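Local structure of Plm1 (Streptomyces sp. HK803, 4HXY) at residues A[190-195]-A[216-221]. The protein is a modular polyketide synthase whose first-module ketoreductase domain probably uses NADPH to reduce a beta-keto intermediate of phoslactomycin biosynthesis. Sequence-based numbering, arbitrary orientation.
Sequences VLITGG and ILLLSR. With NDP (NADPH dihydro-nicotinamide-adenine-dinucleotide phosphate), chain C.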
loop_
_atom_site.group_PDB
_atom_site.type_symbol
_atom_site.label_atom_id
_atom_site.label_comp_id
_atom_site.label_asym_id
_atom_site.label_seq_id
_atom_site.Cartn_x
_atom_site.Cartn_y
_atom_site.Cartn_z
ATOM N N VAL A 190 5.541 6.151 -23.468
ATOM C CA VAL A 190 4.968 5.402 -22.352
ATOM C C VAL A 190 6.120 4.663 -21.685
ATOM O O VAL A 190 6.817 3.883 -22.343
ATOM C CB VAL A 190 3.911 4.409 -22.851
ATOM C CG1 VAL A 190 3.293 3.628 -21.697
ATOM C CG2 VAL A 190 2.809 5.154 -23.590
ATOM N N LEU A 191 6.336 4.942 -20.399
ATOM C CA LEU A 191 7.399 4.320 -19.613
ATOM C C LEU A 191 6.776 3.291 -18.673
ATOM O O LEU A 191 5.958 3.636 -17.839
ATOM C CB LEU A 191 8.168 5.382 -18.830
ATOM C CG LEU A 191 9.241 4.896 -17.856
ATOM C CD1 LEU A 191 10.356 4.209 -18.650
ATOM C CD2 LEU A 191 9.763 6.071 -17.022
ATOM N N ILE A 192 7.183 2.037 -18.806
ATOM C CA ILE A 192 6.647 0.969 -17.989
ATOM C C ILE A 192 7.785 0.411 -17.134
ATOM O O ILE A 192 8.675 -0.274 -17.637
ATOM C CB ILE A 192 5.982 -0.132 -18.838
ATOM C CG1 ILE A 192 4.895 0.454 -19.757
ATOM C CG2 ILE A 192 5.413 -1.227 -17.925
ATOM C CD1 ILE A 192 4.314 -0.533 -20.784
ATOM N N THR A 193 7.786 0.744 -15.850
ATOM C CA THR A 193 8.838 0.232 -14.967
ATOM C C THR A 193 8.446 -1.196 -14.604
ATOM O O THR A 193 7.265 -1.527 -14.524
ATOM C CB THR A 193 9.039 1.097 -13.699
ATOM O OG1 THR A 193 7.935 0.865 -12.812
ATOM C CG2 THR A 193 9.204 2.617 -14.052
ATOM N N GLY A 194 9.438 -2.069 -14.410
ATOM C CA GLY A 194 9.180 -3.493 -14.378
ATOM C C GLY A 194 8.612 -4.017 -15.695
ATOM O O GLY A 194 7.898 -5.008 -15.707
ATOM N N GLY A 195 8.930 -3.338 -16.791
ATOM C CA GLY A 195 8.263 -3.553 -18.081
ATOM C C GLY A 195 8.574 -4.892 -18.739
ATOM O O GLY A 195 7.801 -5.355 -19.554
ATOM N N ILE A 216 7.263 3.013 -26.669
ATOM C CA ILE A 216 7.050 2.222 -25.463
ATOM C C ILE A 216 8.414 1.839 -24.901
ATOM O O ILE A 216 9.224 1.217 -25.590
ATOM C CB ILE A 216 6.191 0.983 -25.753
ATOM C CG1 ILE A 216 4.829 1.411 -26.285
ATOM C CG2 ILE A 216 6.016 0.132 -24.479
ATOM C CD1 ILE A 216 4.030 0.279 -26.895
ATOM N N LEU A 217 8.686 2.272 -23.677
ATOM C CA LEU A 217 9.958 1.999 -23.011
ATOM C C LEU A 217 9.715 1.063 -21.828
ATOM O O LEU A 217 8.920 1.372 -20.925
ATOM C CB LEU A 217 10.598 3.286 -22.528
ATOM C CG LEU A 217 11.068 4.322 -23.564
ATOM C CD1 LEU A 217 12.047 5.251 -22.894
ATOM C CD2 LEU A 217 11.733 3.664 -24.755
ATOM N N LEU A 218 10.406 -0.076 -21.851
ATOM C CA LEU A 218 10.294 -1.088 -20.806
ATOM C C LEU A 218 11.537 -0.955 -19.943
ATOM O O LEU A 218 12.667 -1.121 -20.427
ATOM C CB LEU A 218 10.218 -2.482 -21.393
ATOM C CG LEU A 218 9.160 -2.766 -22.448
ATOM C CD1 LEU A 218 9.278 -4.221 -22.836
ATOM C CD2 LEU A 218 7.728 -2.433 -21.979
ATOM N N LEU A 219 11.345 -0.598 -18.684
ATOM C CA LEU A 219 12.478 -0.322 -17.782
ATOM C C LEU A 219 12.575 -1.383 -16.692
ATOM O O LEU A 219 11.590 -1.698 -16.023
ATOM C CB LEU A 219 12.300 1.059 -17.146
ATOM C CG LEU A 219 13.406 1.580 -16.225
ATOM C CD1 LEU A 219 13.461 3.104 -16.244
ATOM C CD2 LEU A 219 13.166 1.083 -14.800
ATOM N N SER A 220 13.780 -1.917 -16.507
ATOM C CA SER A 220 14.040 -2.923 -15.463
ATOM C C SER A 220 15.542 -2.959 -15.289
ATOM O O SER A 220 16.260 -2.391 -16.104
ATOM C CB SER A 220 13.479 -4.272 -15.832
ATOM O OG SER A 220 14.168 -4.862 -16.935
ATOM N N ARG A 221 16.038 -3.574 -14.220
ATOM C CA ARG A 221 17.492 -3.641 -14.055
ATOM C C ARG A 221 18.139 -4.486 -15.152
ATOM O O ARG A 221 19.262 -4.202 -15.569
ATOM C CB ARG A 221 17.863 -4.181 -12.692
ATOM C CG ARG A 221 17.495 -3.239 -11.567
ATOM C CD ARG A 221 17.429 -3.923 -10.218
ATOM N NE ARG A 221 16.518 -5.049 -10.188
ATOM C CZ ARG A 221 16.320 -5.802 -9.107
ATOM N NH1 ARG A 221 16.958 -5.518 -7.975
ATOM N NH2 ARG A 221 15.508 -6.840 -9.154
HETATM P PA NDP C . 7.720 -9.561 -11.814
HETATM O O1A NDP C . 7.510 -10.437 -13.002
HETATM O O2A NDP C . 8.753 -9.962 -10.804
HETATM O O5B NDP C . 8.053 -8.080 -12.310
HETATM C C5B NDP C . 8.702 -7.169 -11.447
HETATM C C4B NDP C . 9.598 -6.297 -12.277
HETATM O O4B NDP C . 10.230 -5.329 -11.463
HETATM C C3B NDP C . 10.718 -7.060 -12.943
HETATM O O3B NDP C . 10.738 -6.676 -14.332
HETATM C C2B NDP C . 11.981 -6.607 -12.245
HETATM O O2B NDP C . 12.997 -6.714 -13.220
HETATM C C1B NDP C . 11.577 -5.187 -11.862
HETATM N N9A NDP C . 12.368 -4.544 -10.821
HETATM C C8A NDP C . 12.582 -4.965 -9.526
HETATM N N7A NDP C . 13.395 -4.081 -8.908
HETATM C C5A NDP C . 13.686 -3.073 -9.793
HETATM C C6A NDP C . 14.442 -1.916 -9.713
HETATM N N6A NDP C . 15.102 -1.525 -8.627
HETATM N N1A NDP C . 14.533 -1.117 -10.839
HETATM C C2A NDP C . 13.853 -1.445 -12.006
HETATM N N3A NDP C . 13.105 -2.590 -12.100
HETATM C C4A NDP C . 13.029 -3.376 -10.992
HETATM O O3 NDP C . 6.348 -9.362 -10.995
HETATM P PN NDP C . 4.889 -9.117 -11.564
HETATM O O1N NDP C . 4.037 -10.194 -11.009
HETATM O O2N NDP C . 4.842 -8.851 -13.015
HETATM O O5D NDP C . 4.397 -7.840 -10.739
HETATM C C5D NDP C . 4.704 -6.532 -11.147
HETATM C C4D NDP C . 4.051 -5.564 -10.175
HETATM O O4D NDP C . 2.690 -5.903 -9.972
HETATM C C3D NDP C . 4.703 -5.599 -8.813
HETATM O O3D NDP C . 4.934 -4.293 -8.379
HETATM C C2D NDP C . 3.687 -6.266 -7.909
HETATM O O2D NDP C . 3.774 -5.843 -6.564
HETATM C C1D NDP C . 2.381 -5.921 -8.594
HETATM N N1N NDP C . 1.346 -6.935 -8.349
HETATM C C2N NDP C . 1.424 -8.168 -8.930
HETATM C C3N NDP C . 0.549 -9.203 -8.595
HETATM C C7N NDP C . 0.588 -10.513 -9.281
HETATM O O7N NDP C . -0.463 -11.360 -9.012
HETATM N N7N NDP C . 1.561 -10.929 -10.078
HETATM C C4N NDP C . -0.694 -8.849 -7.824
HETATM C C5N NDP C . -0.687 -7.473 -7.246
HETATM C C6N NDP C . 0.308 -6.572 -7.544
HETATM P P2B NDP C . 14.558 -6.666 -12.873
HETATM O O1X NDP C . 15.241 -6.992 -14.181
HETATM O O2X NDP C . 14.905 -7.688 -11.782
HETATM O O3X NDP C . 14.926 -5.334 -12.361
#
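Strands 190-193 and 216-220 run parallel, axes 4.8 Å apart, and are joined by three nearly straight hydrogen bonds, Leu217 N to Val190 O (2.8 Å), Ile192 N to Leu217 O and Leu219 N to Ile192 O. The first two donors lie almost along the C=O axis; Leu219 N sits above the carbonyl plane of Ile192. Past the strand end, Leu219 O receives Gly195 N at 3.2 Å and, weakly, Gly194 N. Leu191 CG is anti to the backbone N (chi1 175°). This brings CD1 to Leu217 CB and Leu219 CB, 4.0 Å from each; the Leu191 and Leu217 side chains cross obliquely. On the other face, Ile192 lies side by side with Ile216 and Leu218. Its CD1 meets Ile216 CG2 and Leu218 CD2, 4.1 Å from each. This is the first beta-alpha-beta unit of the NADP-binding Rossmann fold, with helix 198-210 against the Ile192 face. The turn at Gly194 and Gly195 begins the glycine-rich loop; a CB on Gly195 would clash with Leu218 CA. Leu218 packs on Ala204 and helix 229-237, so an alanine here would probably loosen both helices' packing on the sheet by removing the methyls beside Ile192 CD1 and Gly195 O. Leu219 CD2 touches the adenine at NDP C2A (3.8 Å). Arg221 bends at chi3 (-56°), and NDP N7A lies over one face of its guanidinium. Arg221 NE donates a hydrogen bond to NDP O3X (2.7 Å) and Arg221 NH2 one to NDP O2X (2.8 Å). The Arg221 backbone N also donates to O3X, so two N-H groups hold that oxygen, consistent with NADPH selection.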